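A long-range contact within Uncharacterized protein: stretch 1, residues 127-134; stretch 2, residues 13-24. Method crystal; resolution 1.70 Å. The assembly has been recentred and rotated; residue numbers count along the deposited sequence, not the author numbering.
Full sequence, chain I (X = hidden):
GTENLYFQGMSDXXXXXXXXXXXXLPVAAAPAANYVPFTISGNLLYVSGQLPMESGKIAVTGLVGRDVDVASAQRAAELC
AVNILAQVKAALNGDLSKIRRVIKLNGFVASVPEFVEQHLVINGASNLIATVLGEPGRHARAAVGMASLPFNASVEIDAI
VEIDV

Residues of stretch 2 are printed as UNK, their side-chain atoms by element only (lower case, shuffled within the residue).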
# COMPACT_ATOMS: atom_id res chain seq x y z
N ASN I 127 8.54 7.42 15.26
CA ASN I 127 9.27 8.25 16.21
C ASN I 127 10.75 8.42 15.79
O ASN I 127 11.33 9.52 15.86
CB ASN I 127 9.19 7.64 17.60
CG ASN I 127 7.80 7.75 18.22
OD1 ASN I 127 6.93 8.51 17.76
ND2 ASN I 127 7.59 7.00 19.28
N LEU I 128 11.33 7.33 15.33
CA LEU I 128 12.73 7.32 14.93
C LEU I 128 12.89 8.22 13.70
O LEU I 128 13.76 9.09 13.65
CB LEU I 128 13.23 5.87 14.68
CG LEU I 128 14.69 5.74 14.22
CD1 LEU I 128 15.32 4.40 14.62
CD2 LEU I 128 14.88 6.02 12.71
N ILE I 129 12.04 8.02 12.70
CA ILE I 129 12.10 8.82 11.47
C ILE I 129 11.85 10.32 11.68
O ILE I 129 12.60 11.15 11.14
CB ILE I 129 11.12 8.27 10.42
CG1 ILE I 129 11.62 6.91 9.95
CG2 ILE I 129 10.93 9.29 9.29
CD1 ILE I 129 10.67 6.18 9.05
N ALA I 130 10.81 10.67 12.44
CA ALA I 130 10.53 12.07 12.77
C ALA I 130 11.66 12.71 13.58
O ALA I 130 12.02 13.89 13.32
CB ALA I 130 9.21 12.20 13.49
N THR I 131 12.25 11.95 14.52
CA THR I 131 13.39 12.45 15.32
C THR I 131 14.63 12.81 14.50
O THR I 131 15.20 13.88 14.68
CB THR I 131 13.78 11.47 16.44
OG1 THR I 131 12.66 11.30 17.31
CG2 THR I 131 14.98 11.99 17.26
N VAL I 132 15.05 11.91 13.63
CA VAL I 132 16.28 12.03 12.85
C VAL I 132 16.13 13.07 11.73
O VAL I 132 17.10 13.80 11.43
CB VAL I 132 16.69 10.62 12.32
CG1 VAL I 132 17.68 10.71 11.23
CG2 VAL I 132 17.21 9.75 13.49
N LEU I 133 14.92 13.18 11.16
CA LEU I 133 14.66 14.07 10.03
C LEU I 133 13.99 15.37 10.40
O LEU I 133 13.98 16.30 9.60
CB LEU I 133 13.81 13.35 8.98
CG LEU I 133 14.45 12.16 8.26
CD1 LEU I 133 13.43 11.56 7.27
CD2 LEU I 133 15.79 12.51 7.55
N GLY I 134 13.41 15.46 11.58
CA GLY I 134 12.60 16.61 11.95
C GLY I 134 11.28 16.67 11.22
O GLY I 134 10.72 15.62 10.86
N UNK I 13 24.25 15.54 10.13
CA UNK I 13 23.39 15.83 11.25
C UNK I 13 22.31 14.74 11.30
O UNK I 13 22.03 14.22 12.37
c UNK I 13 23.83 18.33 11.33
c UNK I 13 21.67 17.40 12.17
c UNK I 13 22.76 17.22 11.14
N UNK I 14 21.74 14.38 10.16
CA UNK I 14 20.71 13.29 10.14
C UNK I 14 21.30 11.97 10.70
O UNK I 14 20.73 11.37 11.61
c UNK I 14 20.11 13.10 8.72
c UNK I 14 19.24 14.30 8.31
c UNK I 14 19.03 14.45 6.79
c UNK I 14 19.27 11.80 8.62
N UNK I 15 22.43 11.55 10.18
CA UNK I 15 23.06 10.32 10.63
C UNK I 15 23.58 10.39 12.05
O UNK I 15 23.60 9.38 12.77
c UNK I 15 23.74 9.62 8.29
o UNK I 15 25.55 8.03 8.16
c UNK I 15 24.18 9.93 9.69
o UNK I 15 24.87 9.00 6.31
c UNK I 15 24.80 8.83 7.54
N UNK I 16 24.02 11.57 12.49
CA UNK I 16 24.46 11.73 13.87
C UNK I 16 23.31 11.59 14.86
O UNK I 16 23.45 10.95 15.90
N UNK I 17 22.17 12.19 14.53
CA UNK I 17 20.96 12.02 15.33
C UNK I 17 20.59 10.53 15.46
O UNK I 17 20.20 10.09 16.51
n UNK I 17 19.45 17.49 15.66
n UNK I 17 18.89 18.52 13.64
n UNK I 17 18.70 16.23 13.80
c UNK I 17 18.67 14.93 14.46
c UNK I 17 19.81 12.78 14.72
c UNK I 17 18.99 17.40 14.38
c UNK I 17 19.97 14.29 14.78
N UNK I 18 20.78 9.79 14.38
CA UNK I 18 20.46 8.36 14.41
C UNK I 18 21.41 7.61 15.34
O UNK I 18 20.98 6.72 16.08
c UNK I 18 20.52 7.80 13.01
c UNK I 18 18.71 6.13 13.45
c UNK I 18 20.20 6.02 11.33
c UNK I 18 20.12 6.34 12.84
N UNK I 19 22.70 7.94 15.30
CA UNK I 19 23.65 7.36 16.27
C UNK I 19 23.28 7.68 17.74
O UNK I 19 23.40 6.84 18.62
c UNK I 19 25.07 7.83 15.98
c UNK I 19 25.60 7.38 14.67
c UNK I 19 27.48 7.40 13.06
n UNK I 19 28.75 8.04 12.64
c UNK I 19 27.05 7.77 14.47
N UNK I 20 22.83 8.90 17.99
CA UNK I 20 22.38 9.28 19.32
C UNK I 20 21.21 8.42 19.77
O UNK I 20 20.97 8.27 20.97
o UNK I 20 21.55 13.43 18.81
c UNK I 20 21.98 10.73 19.35
c UNK I 20 23.16 11.69 19.17
o UNK I 20 23.58 14.02 19.27
c UNK I 20 22.73 13.14 19.08
N UNK I 21 20.47 7.87 18.81
CA UNK I 21 19.36 6.99 19.14
C UNK I 21 19.79 5.53 19.28
O UNK I 21 19.00 4.68 19.73
c UNK I 21 16.74 8.59 19.36
c UNK I 21 16.38 8.22 16.90
c UNK I 21 17.43 8.36 18.03
c UNK I 21 18.29 7.10 18.06
N UNK I 22 21.01 5.21 18.90
CA UNK I 22 21.57 3.89 19.11
C UNK I 22 21.85 3.12 17.84
O UNK I 22 22.26 1.96 17.91
N UNK I 23 21.69 3.75 16.69
CA UNK I 23 21.81 3.06 15.42
C UNK I 23 22.84 3.66 14.45
O UNK I 23 22.95 4.88 14.31
c UNK I 23 18.03 0.57 16.23
c UNK I 23 19.07 1.10 15.49
c UNK I 23 18.57 3.26 16.35
c UNK I 23 20.46 3.03 14.71
c UNK I 23 19.35 2.45 15.54
c UNK I 23 17.28 1.38 17.04
c UNK I 23 17.54 2.74 17.10
N UNK I 24 23.57 2.77 13.77
CA UNK I 24 24.34 3.10 12.59
C UNK I 24 23.61 2.53 11.37
O UNK I 24 22.93 1.48 11.46
o UNK I 24 25.73 1.12 12.52
c UNK I 24 25.77 2.54 12.68
c UNK I 24 26.40 2.89 14.05

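Position 13 carries three carbons, one bearing the other two, and makes no contact with stretch 1; a fork at CB without oxygen is Val13. Position 14 has four carbons, forked at CB with one arm two carbons long, and its short arm touches Val132 and Leu133, which identifies Ile14. Its CG2 lies 3.2 Å from Val132 CG1 and 3.7 Å from Leu133 CD2, and its carbonyl O is 3.1 Å from Val132 CG1, so the helices are tightly packed here.

Position 15 shows three carbons, the third carrying two oxygens, with CA-to-CB pointing away from stretch 1: Glu15. Position 16 has no side-chain atoms and is Gly16. At position 17 three carbons, the third touching Thr131 and Val132, lead to a nitrogen and then a carbon bearing two more nitrogens, the guanidinium of Arg17. Its CD is 3.6 Å from Thr131 O and 3.6 Å from Val132 O. Val132 O sits at the edge of the guanidinium, near its plane, yet no hydrogen bond crosses between the stretches.

Position 18 has four carbons forked at the second; its CA-to-CB bond points sideways, but the end of the chain comes nearer and touches Leu128. This is Leu18, with CD1 3.9 Å from Leu128 CD2. Position 19, four carbons in a row ending in nitrogen, is Lys19, whose CA-to-CB bond points away from stretch 1. Position 20 again ends a three-carbon chain in two oxygens, makes no contact with stretch 1, and is Glu20.

Position 21 repeats the four-carbon fork at the second atom, one terminal carbon touching Leu128, Thr131 and Val132. This is Leu21, whose CD1 approaches Val132 CG2 at 3.8 Å, Leu128 CG at 4.0 Å and Thr131 CG2 at 4.0 Å. Position 22 lacks a side chain and has phi 114°; a CB would jam against the preceding carbonyl O, as expected for Gly22. Bonds from Gly22 N to Lys19 O (2.9 Å) and from N of position 23 to Leu18 O (3.1 Å) form a Schellman motif. Position 23 has one carbon, then a six-carbon ring without a hydroxyl, touching Leu128: Phe23, with CE2 3.7 Å from Leu128 CD1. Position 24, one carbon carrying an oxygen and a carbon, is Thr24, out of reach of stretch 1.

The contact is apolar packing between helices whose axes approach to 8.6 Å at 133°. Val132 is its knob, seated among Ile14, Arg17, Leu18 and Leu21, and has the largest covered area, 100 Å² of the 437 Å² total. Leu128, one turn earlier, meets Leu18, Leu21 and Phe23. Thr131 OG1 donates to Asn127 O at 2.7 Å, satisfying its hydroxyl within its own helix.

Stretch 2 (13-24) VIEGRLKELGFT
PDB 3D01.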